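Local structure of periplasmic binding protein/LacI transcriptional regulator (5HQJ) at residues Asn166-Gly171 with Leu244-Leu249; Val39-Asp44 with Thr114-Ser119; Arg196-Val201 with Ala226-Thr231; Lys183-Gln188 with Arg206-Leu211. The protein binds a pyranose sugar, held here as alpha-D-arabinopyranose, and probably serves as the carbohydrate-binding component of an ABC transporter. All blocks are in the same frame, centred on the assembly; numbering follows the deposited sequence.

Contact 1. Residues Asn166-Gly171 with Leu244-Leu249. With 64K (alpha-D-arabinopyranose), chain B.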
loop_
_atom_site.group_PDB
_atom_site.type_symbol
_atom_site.label_atom_id
_atom_site.label_comp_id
_atom_site.label_asym_id
_atom_site.label_seq_id
_atom_site.Cartn_x
_atom_site.Cartn_y
_atom_site.Cartn_z
ATOM N N ASN A 166 7.740 4.930 1.854
ATOM C CA ASN A 166 8.666 5.880 2.453
ATOM C C ASN A 166 7.962 7.016 3.193
ATOM O O ASN A 166 8.445 7.472 4.211
ATOM C CB ASN A 166 9.621 6.454 1.398
ATOM C CG ASN A 166 10.591 5.426 0.897
ATOM O OD1 ASN A 166 10.870 4.435 1.575
ATOM N ND2 ASN A 166 11.132 5.654 -0.275
ATOM N N GLU A 167 6.795 7.439 2.715
ATOM C CA GLU A 167 5.997 8.380 3.450
ATOM C C GLU A 167 5.521 7.821 4.785
ATOM O O GLU A 167 5.501 8.533 5.768
ATOM C CB GLU A 167 4.815 8.807 2.588
ATOM C CG GLU A 167 5.297 9.709 1.454
ATOM C CD GLU A 167 4.231 10.009 0.418
ATOM O OE1 GLU A 167 3.269 9.233 0.325
ATOM O OE2 GLU A 167 4.356 11.015 -0.310
ATOM N N ARG A 168 5.119 6.560 4.801
ATOM C CA ARG A 168 4.702 5.914 6.026
ATOM C C ARG A 168 5.849 5.959 7.024
ATOM O O ARG A 168 5.682 6.261 8.205
ATOM C CB ARG A 168 4.299 4.446 5.785
ATOM C CG ARG A 168 3.023 4.348 4.966
ATOM C CD ARG A 168 2.703 2.904 4.546
ATOM N NE ARG A 168 1.688 2.965 3.511
ATOM C CZ ARG A 168 1.296 1.959 2.755
ATOM N NH1 ARG A 168 1.779 0.726 2.938
ATOM N NH2 ARG A 168 0.353 2.157 1.825
ATOM N N ILE A 169 7.028 5.597 6.555
ATOM C CA ILE A 169 8.200 5.661 7.438
ATOM C C ILE A 169 8.487 7.084 7.969
ATOM O O ILE A 169 8.782 7.324 9.175
ATOM C CB ILE A 169 9.468 5.127 6.711
ATOM C CG1 ILE A 169 9.291 3.657 6.320
ATOM C CG2 ILE A 169 10.750 5.281 7.573
ATOM C CD1 ILE A 169 10.360 3.151 5.342
ATOM N N ALA A 170 8.419 8.063 7.084
ATOM C CA ALA A 170 8.609 9.456 7.501
ATOM C C ALA A 170 7.574 9.898 8.535
ATOM O O ALA A 170 7.926 10.576 9.497
ATOM C CB ALA A 170 8.604 10.335 6.294
ATOM N N GLY A 171 6.324 9.487 8.358
ATOM C CA GLY A 171 5.305 9.750 9.359
ATOM C C GLY A 171 5.587 9.133 10.718
ATOM O O GLY A 171 5.425 9.774 11.758
ATOM N N LEU A 244 2.691 -3.436 15.272
ATOM C CA LEU A 244 1.705 -2.745 14.446
ATOM C C LEU A 244 2.022 -3.020 12.984
ATOM O O LEU A 244 3.176 -2.899 12.559
ATOM C CB LEU A 244 1.716 -1.237 14.721
ATOM C CG LEU A 244 1.470 -0.799 16.159
ATOM C CD1 LEU A 244 1.491 0.751 16.308
ATOM C CD2 LEU A 244 0.097 -1.312 16.640
ATOM N N ALA A 245 1.020 -3.410 12.215
ATOM C CA ALA A 245 1.260 -3.863 10.870
ATOM C C ALA A 245 0.288 -3.175 9.935
ATOM O O ALA A 245 -0.628 -2.539 10.387
ATOM C CB ALA A 245 1.114 -5.385 10.773
ATOM N N PHE A 246 0.539 -3.323 8.646
ATOM C CA PHE A 246 -0.280 -2.754 7.582
ATOM C C PHE A 246 -1.047 -3.832 6.824
ATOM O O PHE A 246 -0.559 -4.952 6.599
ATOM C CB PHE A 246 0.606 -1.955 6.611
ATOM C CG PHE A 246 0.228 -0.510 6.480
ATOM C CD1 PHE A 246 -0.589 -0.091 5.455
ATOM C CD2 PHE A 246 0.678 0.444 7.380
ATOM C CE1 PHE A 246 -0.945 1.238 5.348
ATOM C CE2 PHE A 246 0.331 1.779 7.254
ATOM C CZ PHE A 246 -0.482 2.165 6.247
ATOM N N ASP A 247 -2.281 -3.467 6.469
ATOM C CA ASP A 247 -3.180 -4.226 5.588
ATOM C C ASP A 247 -3.802 -5.393 6.339
ATOM O O ASP A 247 -3.535 -5.596 7.529
ATOM C CB ASP A 247 -2.448 -4.658 4.331
ATOM C CG ASP A 247 -1.861 -3.473 3.560
ATOM O OD1 ASP A 247 -2.505 -2.380 3.498
ATOM O OD2 ASP A 247 -0.737 -3.589 3.023
ATOM N N ASP A 248 -4.726 -6.088 5.686
ATOM C CA ASP A 248 -5.544 -7.098 6.375
ATOM C C ASP A 248 -5.495 -8.439 5.655
ATOM O O ASP A 248 -6.486 -9.165 5.631
ATOM C CB ASP A 248 -7.016 -6.641 6.519
ATOM C CG ASP A 248 -7.810 -6.781 5.225
ATOM O OD1 ASP A 248 -7.180 -6.599 4.166
ATOM O OD2 ASP A 248 -9.036 -7.054 5.274
ATOM N N LEU A 249 -4.334 -8.761 5.089
ATOM C CA LEU A 249 -4.050 -10.113 4.581
ATOM C C LEU A 249 -4.425 -11.179 5.591
ATOM O O LEU A 249 -4.239 -10.967 6.781
ATOM C CB LEU A 249 -2.569 -10.276 4.287
ATOM C CG LEU A 249 -1.983 -9.908 2.943
ATOM C CD1 LEU A 249 -2.232 -8.446 2.633
ATOM C CD2 LEU A 249 -0.496 -10.248 3.021
HETATM O O2 64K B . -0.272 0.259 0.000
HETATM C C2 64K B . 0.743 -0.795 -0.116
HETATM C C3 64K B . 0.285 -1.950 0.714
HETATM O O3 64K B . 0.489 -1.639 2.075
HETATM C C4 64K B . 1.097 -3.211 0.442
HETATM O O4 64K B . 2.455 -3.088 0.906
HETATM C C5 64K B . 1.144 -3.468 -0.996
HETATM O O5 64K B . 1.817 -2.363 -1.648
HETATM C C1 64K B . 0.885 -1.206 -1.555
HETATM O O1 64K B . 1.425 -0.156 -2.260
#

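Contact 2. Residues Val39-Asp44 with Thr114-Ser119. With 64K (alpha-D-arabinopyranose), chain B.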
loop_
_atom_site.group_PDB
_atom_site.type_symbol
_atom_site.label_atom_id
_atom_site.label_comp_id
_atom_site.label_asym_id
_atom_site.label_seq_id
_atom_site.Cartn_x
_atom_site.Cartn_y
_atom_site.Cartn_z
ATOM N N VAL A 39 0.683 -9.218 -6.161
ATOM C CA VAL A 39 0.813 -9.457 -4.726
ATOM C C VAL A 39 -0.554 -9.285 -4.027
ATOM O O VAL A 39 -1.433 -8.604 -4.538
ATOM C CB VAL A 39 1.846 -8.504 -4.101
ATOM C CG1 VAL A 39 3.237 -8.819 -4.601
ATOM C CG2 VAL A 39 1.504 -7.096 -4.426
ATOM N N PRO A 40 -0.724 -9.891 -2.844
ATOM C CA PRO A 40 -2.028 -10.127 -2.218
ATOM C C PRO A 40 -2.849 -8.893 -2.051
ATOM O O PRO A 40 -4.025 -8.936 -2.322
ATOM C CB PRO A 40 -1.678 -10.714 -0.859
ATOM C CG PRO A 40 -0.323 -11.319 -1.065
ATOM C CD PRO A 40 0.371 -10.544 -2.108
ATOM N N PHE A 41 -2.251 -7.803 -1.614
ATOM C CA PHE A 41 -3.027 -6.583 -1.432
ATOM C C PHE A 41 -3.883 -6.176 -2.633
ATOM O O PHE A 41 -5.005 -5.682 -2.448
ATOM C CB PHE A 41 -2.057 -5.454 -1.074
ATOM C CG PHE A 41 -2.691 -4.077 -0.992
ATOM C CD1 PHE A 41 -3.324 -3.637 0.174
ATOM C CD2 PHE A 41 -2.580 -3.200 -2.058
ATOM C CE1 PHE A 41 -3.859 -2.342 0.262
ATOM C CE2 PHE A 41 -3.104 -1.923 -1.992
ATOM C CZ PHE A 41 -3.731 -1.467 -0.805
ATOM N N PHE A 42 -3.362 -6.339 -3.848
ATOM C CA PHE A 42 -4.022 -5.767 -5.017
ATOM C C PHE A 42 -5.213 -6.545 -5.528
ATOM O O PHE A 42 -5.912 -6.049 -6.414
ATOM C CB PHE A 42 -3.004 -5.585 -6.146
ATOM C CG PHE A 42 -2.043 -4.473 -5.876
ATOM C CD1 PHE A 42 -2.418 -3.181 -6.097
ATOM C CD2 PHE A 42 -0.801 -4.733 -5.346
ATOM C CE1 PHE A 42 -1.525 -2.119 -5.824
ATOM C CE2 PHE A 42 0.131 -3.706 -5.096
ATOM C CZ PHE A 42 -0.245 -2.394 -5.305
ATOM N N ASP A 43 -5.401 -7.765 -5.021
ATOM C CA ASP A 43 -6.594 -8.538 -5.357
ATOM C C ASP A 43 -7.818 -7.702 -5.033
ATOM O O ASP A 43 -8.781 -7.688 -5.794
ATOM C CB ASP A 43 -6.623 -9.875 -4.601
ATOM C CG ASP A 43 -5.738 -10.946 -5.252
ATOM O OD1 ASP A 43 -5.022 -10.665 -6.249
ATOM O OD2 ASP A 43 -5.754 -12.094 -4.737
ATOM N N ASP A 44 -7.801 -6.971 -3.927
ATOM C CA ASP A 44 -8.958 -6.140 -3.568
ATOM C C ASP A 44 -9.141 -4.985 -4.554
ATOM O O ASP A 44 -10.264 -4.585 -4.855
ATOM C CB ASP A 44 -8.821 -5.552 -2.161
ATOM C CG ASP A 44 -9.302 -6.493 -1.036
ATOM O OD1 ASP A 44 -10.165 -7.361 -1.278
ATOM O OD2 ASP A 44 -8.815 -6.320 0.114
ATOM N N THR A 114 -3.429 7.887 -10.807
ATOM C CA THR A 114 -2.775 6.925 -9.924
ATOM C C THR A 114 -3.655 6.562 -8.750
ATOM O O THR A 114 -4.596 7.301 -8.432
ATOM C CB THR A 114 -1.439 7.473 -9.422
ATOM O OG1 THR A 114 -1.638 8.740 -8.778
ATOM C CG2 THR A 114 -0.499 7.644 -10.599
ATOM N N TYR A 115 -3.353 5.408 -8.147
ATOM C CA TYR A 115 -4.039 4.940 -6.925
ATOM C C TYR A 115 -2.998 4.205 -6.082
ATOM O O TYR A 115 -2.013 3.685 -6.616
ATOM C CB TYR A 115 -5.276 4.058 -7.261
ATOM C CG TYR A 115 -4.915 2.683 -7.737
ATOM C CD1 TYR A 115 -4.486 2.486 -9.049
ATOM C CD2 TYR A 115 -4.921 1.599 -6.879
ATOM C CE1 TYR A 115 -4.096 1.247 -9.494
ATOM C CE2 TYR A 115 -4.524 0.336 -7.317
ATOM C CZ TYR A 115 -4.114 0.179 -8.632
ATOM O OH TYR A 115 -3.705 -1.037 -9.100
ATOM N N ASP A 116 -3.194 4.243 -4.762
ATOM C CA ASP A 116 -2.373 3.536 -3.783
ATOM C C ASP A 116 -0.972 4.107 -3.608
ATOM O O ASP A 116 -0.590 4.446 -2.491
ATOM C CB ASP A 116 -2.289 2.044 -4.161
ATOM C CG ASP A 116 -1.360 1.287 -3.269
ATOM O OD1 ASP A 116 -1.511 1.364 -2.027
ATOM O OD2 ASP A 116 -0.463 0.652 -3.827
ATOM N N SER A 117 -0.217 4.150 -4.710
ATOM C CA SER A 117 1.150 4.686 -4.715
ATOM C C SER A 117 1.340 5.637 -5.903
ATOM O O SER A 117 1.292 5.266 -7.084
ATOM C CB SER A 117 2.209 3.580 -4.748
ATOM O OG SER A 117 3.421 4.068 -4.129
ATOM N N ASP A 118 1.539 6.901 -5.549
ATOM C CA ASP A 118 1.552 7.998 -6.518
ATOM C C ASP A 118 2.882 8.181 -7.265
ATOM O O ASP A 118 3.932 7.708 -6.817
ATOM C CB ASP A 118 1.203 9.312 -5.796
ATOM C CG ASP A 118 0.738 10.402 -6.751
ATOM O OD1 ASP A 118 0.556 10.120 -7.944
ATOM O OD2 ASP A 118 0.546 11.555 -6.300
ATOM N N SER A 119 2.780 8.803 -8.441
ATOM C CA SER A 119 3.909 9.437 -9.145
ATOM C C SER A 119 3.540 10.898 -9.436
ATOM O O SER A 119 2.948 11.194 -10.471
ATOM C CB SER A 119 4.251 8.719 -10.457
ATOM O OG SER A 119 5.220 9.456 -11.203
HETATM O O2 64K B . -0.272 0.259 0.000
HETATM C C2 64K B . 0.743 -0.795 -0.116
HETATM C C3 64K B . 0.285 -1.950 0.714
HETATM O O3 64K B . 0.489 -1.639 2.075
HETATM C C4 64K B . 1.097 -3.211 0.442
HETATM O O4 64K B . 2.455 -3.088 0.906
HETATM C C5 64K B . 1.144 -3.468 -0.996
HETATM O O5 64K B . 1.817 -2.363 -1.648
HETATM C C1 64K B . 0.885 -1.206 -1.555
HETATM O O1 64K B . 1.425 -0.156 -2.260
#

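Contact 3. Residues Arg196-Val201 with Ala226-Thr231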
loop_
_atom_site.group_PDB
_atom_site.type_symbol
_atom_site.label_atom_id
_atom_site.label_comp_id
_atom_site.label_asym_id
_atom_site.label_seq_id
_atom_site.Cartn_x
_atom_site.Cartn_y
_atom_site.Cartn_z
ATOM N N ARG A 196 12.381 -13.108 2.772
ATOM C CA ARG A 196 13.291 -12.016 3.107
ATOM C C ARG A 196 12.815 -11.300 4.382
ATOM O O ARG A 196 13.622 -10.936 5.228
ATOM C CB ARG A 196 13.404 -11.027 1.943
ATOM C CG ARG A 196 14.694 -10.195 1.972
ATOM C CD ARG A 196 14.885 -9.315 0.723
ATOM N NE ARG A 196 15.205 -10.082 -0.488
ATOM C CZ ARG A 196 14.385 -10.268 -1.525
ATOM N NH1 ARG A 196 13.166 -9.749 -1.535
ATOM N NH2 ARG A 196 14.787 -10.980 -2.569
ATOM N N GLY A 197 11.507 -11.077 4.481
ATOM C CA GLY A 197 10.936 -10.525 5.711
ATOM C C GLY A 197 11.208 -11.345 6.974
ATOM O O GLY A 197 11.548 -10.792 8.050
ATOM N N VAL A 198 11.038 -12.668 6.880
ATOM C CA VAL A 198 11.401 -13.574 7.971
ATOM C C VAL A 198 12.878 -13.403 8.359
ATOM O O VAL A 198 13.189 -13.174 9.526
ATOM C CB VAL A 198 11.093 -15.026 7.572
ATOM C CG1 VAL A 198 11.645 -15.980 8.560
ATOM C CG2 VAL A 198 9.595 -15.203 7.445
ATOM N N SER A 199 13.779 -13.429 7.366
ATOM C CA SER A 199 15.216 -13.254 7.629
ATOM C C SER A 199 15.492 -11.954 8.354
ATOM O O SER A 199 16.195 -11.873 9.387
ATOM C CB SER A 199 16.013 -13.270 6.320
ATOM O OG SER A 199 15.653 -14.380 5.521
ATOM N N VAL A 200 14.894 -10.869 7.851
ATOM C CA VAL A 200 15.067 -9.568 8.470
ATOM C C VAL A 200 14.550 -9.541 9.885
ATOM O O VAL A 200 15.249 -9.113 10.787
ATOM C CB VAL A 200 14.372 -8.469 7.624
ATOM C CG1 VAL A 200 14.408 -7.103 8.353
ATOM C CG2 VAL A 200 15.042 -8.390 6.243
ATOM N N VAL A 201 13.335 -10.038 10.099
ATOM C CA VAL A 201 12.787 -10.037 11.440
ATOM C C VAL A 201 13.624 -10.903 12.388
ATOM O O VAL A 201 13.880 -10.475 13.518
ATOM C CB VAL A 201 11.325 -10.509 11.452
ATOM C CG1 VAL A 201 10.838 -10.782 12.882
ATOM C CG2 VAL A 201 10.457 -9.434 10.839
ATOM N N ALA A 226 4.606 -12.444 12.601
ATOM C CA ALA A 226 3.829 -13.505 13.195
ATOM C C ALA A 226 4.504 -14.836 12.918
ATOM O O ALA A 226 4.513 -15.690 13.811
ATOM C CB ALA A 226 2.401 -13.473 12.677
ATOM N N LYS A 227 5.101 -15.031 11.737
ATOM C CA LYS A 227 5.711 -16.316 11.406
ATOM C C LYS A 227 6.882 -16.551 12.361
ATOM O O LYS A 227 7.039 -17.648 12.920
ATOM C CB LYS A 227 6.172 -16.347 9.955
ATOM C CG LYS A 227 6.775 -17.684 9.570
ATOM C CD LYS A 227 7.062 -17.773 8.089
ATOM C CE LYS A 227 6.004 -18.565 7.354
ATOM N NZ LYS A 227 6.557 -19.173 6.112
ATOM N N VAL A 228 7.667 -15.508 12.590
ATOM C CA VAL A 228 8.906 -15.640 13.370
ATOM C C VAL A 228 8.603 -15.836 14.847
ATOM O O VAL A 228 9.225 -16.677 15.521
ATOM C CB VAL A 228 9.804 -14.440 13.143
ATOM C CG1 VAL A 228 11.005 -14.466 14.119
ATOM C CG2 VAL A 228 10.311 -14.456 11.692
ATOM N N LEU A 229 7.622 -15.099 15.344
ATOM C CA LEU A 229 7.203 -15.236 16.734
ATOM C C LEU A 229 6.580 -16.591 17.027
ATOM O O LEU A 229 6.548 -17.014 18.182
ATOM C CB LEU A 229 6.219 -14.125 17.081
ATOM C CG LEU A 229 6.850 -12.733 17.192
ATOM C CD1 LEU A 229 5.754 -11.789 17.660
ATOM C CD2 LEU A 229 8.025 -12.677 18.146
ATOM N N ASN A 230 6.109 -17.283 15.999
ATOM C CA ASN A 230 5.462 -18.552 16.196
ATOM C C ASN A 230 6.456 -19.695 15.954
ATOM O O ASN A 230 6.136 -20.687 15.307
ATOM C CB ASN A 230 4.249 -18.696 15.274
ATOM C CG ASN A 230 3.224 -19.711 15.785
ATOM O OD1 ASN A 230 3.385 -20.294 16.852
ATOM N ND2 ASN A 230 2.157 -19.907 15.021
ATOM N N THR A 231 7.669 -19.534 16.473
ATOM C CA THR A 231 8.713 -20.548 16.346
ATOM C C THR A 231 9.253 -20.895 17.719
ATOM O O THR A 231 9.068 -20.144 18.657
ATOM C CB THR A 231 9.898 -20.092 15.447
ATOM O OG1 THR A 231 10.473 -18.855 15.926
ATOM C CG2 THR A 231 9.463 -19.946 13.980
#

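Contact 4. Residues Lys183-Gln188 with Arg206-Leu211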
loop_
_atom_site.group_PDB
_atom_site.type_symbol
_atom_site.label_atom_id
_atom_site.label_comp_id
_atom_site.label_asym_id
_atom_site.label_seq_id
_atom_site.Cartn_x
_atom_site.Cartn_y
_atom_site.Cartn_z
ATOM N N LYS A 183 13.470 4.999 20.751
ATOM C CA LYS A 183 14.531 5.077 19.767
ATOM C C LYS A 183 14.308 4.092 18.658
ATOM O O LYS A 183 14.070 2.913 18.954
ATOM C CB LYS A 183 15.865 4.780 20.466
ATOM C CG LYS A 183 17.100 4.834 19.613
ATOM C CD LYS A 183 18.163 5.679 20.281
ATOM C CE LYS A 183 19.172 6.183 19.278
ATOM N NZ LYS A 183 18.558 7.145 18.324
ATOM N N VAL A 184 14.352 4.539 17.418
ATOM C CA VAL A 184 14.319 3.669 16.260
ATOM C C VAL A 184 15.715 3.098 16.058
ATOM O O VAL A 184 16.689 3.821 15.715
ATOM C CB VAL A 184 13.860 4.384 14.984
ATOM C CG1 VAL A 184 13.870 3.413 13.820
ATOM C CG2 VAL A 184 12.450 4.985 15.165
ATOM N N VAL A 185 15.837 1.808 16.330
ATOM C CA VAL A 185 17.144 1.136 16.235
ATOM C C VAL A 185 17.375 0.454 14.887
ATOM O O VAL A 185 18.517 0.123 14.544
ATOM C CB VAL A 185 17.357 0.131 17.405
ATOM C CG1 VAL A 185 17.369 0.893 18.772
ATOM C CG2 VAL A 185 16.381 -1.022 17.368
ATOM N N GLU A 186 16.339 0.316 14.082
ATOM C CA GLU A 186 16.450 -0.367 12.793
ATOM C C GLU A 186 15.353 0.027 11.860
ATOM O O GLU A 186 14.178 0.097 12.258
ATOM C CB GLU A 186 16.381 -1.878 12.966
ATOM C CG GLU A 186 16.457 -2.646 11.647
ATOM C CD GLU A 186 16.694 -4.128 11.862
ATOM O OE1 GLU A 186 17.435 -4.471 12.802
ATOM O OE2 GLU A 186 16.113 -4.930 11.106
ATOM N N THR A 187 15.730 0.300 10.618
ATOM C CA THR A 187 14.770 0.444 9.516
ATOM C C THR A 187 15.315 -0.363 8.351
ATOM O O THR A 187 16.411 -0.075 7.867
ATOM C CB THR A 187 14.552 1.912 9.084
ATOM O OG1 THR A 187 14.087 2.682 10.201
ATOM C CG2 THR A 187 13.561 1.976 7.904
ATOM N N GLN A 188 14.596 -1.410 7.931
ATOM C CA GLN A 188 15.110 -2.317 6.896
ATOM C C GLN A 188 14.037 -2.734 5.901
ATOM O O GLN A 188 12.864 -2.906 6.252
ATOM C CB GLN A 188 15.726 -3.587 7.528
ATOM C CG GLN A 188 16.976 -3.359 8.316
ATOM C CD GLN A 188 18.162 -3.093 7.418
ATOM O OE1 GLN A 188 18.463 -3.883 6.523
ATOM N NE2 GLN A 188 18.788 -1.945 7.591
ATOM N N ARG A 206 17.324 -10.920 17.193
ATOM C CA ARG A 206 18.575 -11.392 17.765
ATOM C C ARG A 206 19.466 -10.240 18.196
ATOM O O ARG A 206 20.094 -10.286 19.256
ATOM C CB ARG A 206 19.319 -12.279 16.767
ATOM C CG ARG A 206 18.635 -13.607 16.503
ATOM C CD ARG A 206 19.412 -14.471 15.521
ATOM N NE ARG A 206 18.669 -15.689 15.175
ATOM C CZ ARG A 206 18.338 -16.068 13.943
ATOM N NH1 ARG A 206 18.695 -15.362 12.877
ATOM N NH2 ARG A 206 17.658 -17.190 13.778
ATOM N N ALA A 207 19.509 -9.191 17.372
ATOM C CA ALA A 207 20.347 -8.028 17.677
ATOM C C ALA A 207 19.813 -7.179 18.837
ATOM O O ALA A 207 20.584 -6.562 19.564
ATOM C CB ALA A 207 20.493 -7.189 16.464
ATOM N N HIS A 208 18.495 -7.152 19.005
ATOM C CA HIS A 208 17.868 -6.338 20.045
ATOM C C HIS A 208 16.999 -7.094 21.015
ATOM O O HIS A 208 15.789 -7.047 20.898
ATOM C CB HIS A 208 17.032 -5.239 19.361
ATOM C CG HIS A 208 17.796 -4.515 18.306
ATOM N ND1 HIS A 208 18.752 -3.575 18.614
ATOM C CD2 HIS A 208 17.800 -4.636 16.954
ATOM C CE1 HIS A 208 19.302 -3.137 17.493
ATOM N NE2 HIS A 208 18.731 -3.748 16.478
ATOM N N PRO A 209 17.600 -7.765 22.027
ATOM C CA PRO A 209 16.749 -8.537 22.949
ATOM C C PRO A 209 15.816 -7.675 23.804
ATOM O O PRO A 209 14.822 -8.210 24.320
ATOM C CB PRO A 209 17.768 -9.275 23.824
ATOM C CG PRO A 209 18.986 -8.424 23.777
ATOM C CD PRO A 209 19.025 -7.858 22.381
ATOM N N ASN A 210 16.097 -6.389 23.922
ATOM C CA ASN A 210 15.207 -5.466 24.630
ATOM C C ASN A 210 14.341 -4.612 23.685
ATOM O O ASN A 210 13.781 -3.594 24.084
ATOM C CB ASN A 210 16.036 -4.562 25.538
ATOM C CG ASN A 210 15.323 -4.209 26.830
ATOM O OD1 ASN A 210 14.413 -4.910 27.273
ATOM N ND2 ASN A 210 15.740 -3.116 27.445
ATOM N N LEU A 211 14.239 -5.026 22.431
ATOM C CA LEU A 211 13.266 -4.432 21.496
ATOM C C LEU A 211 11.880 -4.428 22.148
ATOM O O LEU A 211 11.499 -5.383 22.812
ATOM C CB LEU A 211 13.254 -5.233 20.184
ATOM C CG LEU A 211 12.615 -4.520 18.988
ATOM C CD1 LEU A 211 13.426 -3.365 18.509
ATOM C CD2 LEU A 211 12.443 -5.548 17.844
#

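Contact 1. Residues Asn166-Gly171 with Leu244-Leu249
The guanidinium of Arg168 lies flat over the ring of Phe246, the two planes only 7° from parallel and their centres 4.0 Å apart. The overlap is off-centre: CZ of Arg168 stands 3.5 Å from CE1 of Phe246, NH1 sits over the ring toward its rim, and the aliphatic CD makes a CH-pi contact over the same face. Cation-pi attraction and dispersion therefore act together along the end of the arginine. The chain runs extended from CG to NE, which carries the charged group from helix 163-176 to the C-terminal end of strand 242-246. This is the sugar site of a periplasmic binding protein, in the cleft between two alpha/beta domains, and the stack, with bonds to Asn132 and Val217, probably holds the plane in which the arginine presents its N-H groups. NH2 of Arg168 gives a nearly straight bond to O2 of the arabinopyranose (2.7 Å, 168°), with O2 lying in the guanidinium plane. NH1 of Arg168 reaches the neighbouring O3 at 2.8 Å with a more bent angle of 151°, and also bonds to the carbonyl of Val217, while NE is held by Asn132. Directly after Phe246, Asp247 accepts a very short bond from the sugar, O3 to OD2, at 2.5 Å. Its other oxygen, OD1, takes a bond from Gln267, which restrains the carboxylate beside O3.

Contact 2. Residues Val39-Asp44 with Thr114-Ser119
One face of the Phe41 ring is laid against the arabinopyranose, with C3 of the sugar 3.9 Å above the ring centre, and CB of Phe41 extends the contact to C5 at 3.8 Å. The ring of Phe42 carries CD2 of Phe41 over the centre of one face and has CG2 of Val39 at its edge. Across from these two rings stands the carboxylate of Asp116. Its plane is nearly perpendicular to the Phe42 ring (82°). CZ of Phe42 comes within 3.4 Å of OD2 of Asp116. The Phe41 ring is less steeply inclined to the carboxylate, and its CE2 lies 3.7 Å from OD1 of Asp116. With CG anti to the backbone N (chi1 175°), the aspartate reaches toward the sugar and grips two adjacent hydroxyls: O2 donates to OD1 and O1 to OD2, each bond 2.6 Å long. Ser91 also bonds OD2, so this oxygen has a partner in the protein as well as in the sugar. Behind the carboxylate, CE1 of Phe42 packs against CE2 of Tyr115 at 4.2 Å, and Trp62 touches both side chains. An aromatic platform under a pyranose, beside a carboxylate that accepts bonds from neighbouring hydroxyls, is the classic sugar site of periplasmic binding proteins.

Contact 3. Residues Arg196-Val201 with Ala226-Thr231
Val228 of helix 221-229 and Val198 of helix 194-207 meet through their methyl groups, CG2 of Val228 lying 3.7 Å from CG1 of Val198. Both helices belong to the alpha/beta domain built on the sheet that contains strand 211-216, and that strand connects them in the chain. The backbones come closest at this same pair, with the two CA atoms 6.3 Å apart. Val228 is the more enclosed partner. Its CB and CG1 also face CG1 of Val201, one helical turn on from Val198, with CB of Val228 to CG1 of Val201 at 3.8 Å. Val198 thus meets chiefly CG2 of Val228, and Val201 chiefly its CB and CG1. Glu202, Leu205 and Phe234 also touch Val228. Val198 divides its methyls in turn: CG1 faces Val228, while CG2, anti to the carbonyl carbon, meets the aliphatic part of Lys227. CD of Lys227 lies 3.7 Å from CG2 of Val198, at the exposed margin of the interface, and the lysine chain bends only beyond this atom. Just past the end of helix 221-229 the chain folds back, and OG1 of Thr231 donates to the backbone O of Val228 at 2.5 Å, approaching in the carbonyl plane.

Contact 4. Residues Lys183-Gln188 with Arg206-Leu211
The principal contact is a CH-pi interaction between Val185 and His208. CG2 of Val185 sits 3.6 Å from the centroid of the imidazole, just 8° off the ring normal, so the methyl is almost centred over the face and lies at similar distances from all five ring atoms. Val185 places this branch between its backbone N and carbonyl carbon, with CG1 anti to the carbonyl carbon (chi1 -63°). The opposite face of the imidazole is covered toward its rim by CB of Ala207, the preceding residue, so that the ring is sandwiched between two methyl groups. The same CG2 of Val185 also touches CD1 of Leu211 at 3.9 Å. Leu211 is buried and also packs on Thr204 and Leu205 of the helix.

One carboxylate oxygen approaches the ring edge. OE1 of Glu186 lies near the imidazole plane, 4.0 Å from NE2 of His208, too far for more than a loose approach, and the carboxylate is turned 61° from the ring. The closer partner of this glutamate is Thr204, whose OG1 is bonded to OE2.

Backbone bonding shapes the other side: a type I turn from His208 to Leu211, closed by N of Leu211 bonding to O of His208 at 3.0 Å, takes the chain out of helix 194-207. The contact thus ties the edge strand 181-188 to the end of the helix that follows it, within a beta-alpha-beta crossover of the Rossmann-like domain: helix 194-207 links strand 181-188 to the parallel strand 211-216, and strand 150-156 lies between the two in the sheet.

How the contacts relate
Contacts 1 and 2 are buried and line the sugar site from its two sides, each on a different sheet-based domain; they meet where Asp247 OD1 comes within 3.5 Å of Phe41 CE1. Charged and aromatic groups dominate there, and both bind the arabinopyranose. Contacts 3 and 4 are only partly buried, lie farther from the centre of the chain, and rely on methyl and ring packing. They share helix 194-207, and Val200 CG1 touches Gln188 CB at 3.8 Å. Contact 4 also shares a sheet with contact 1, Phe246 being on an inner strand and Val185 on an outermost one. Contacts 2 and 4 are the most widely separated, with centres about 29 Å apart.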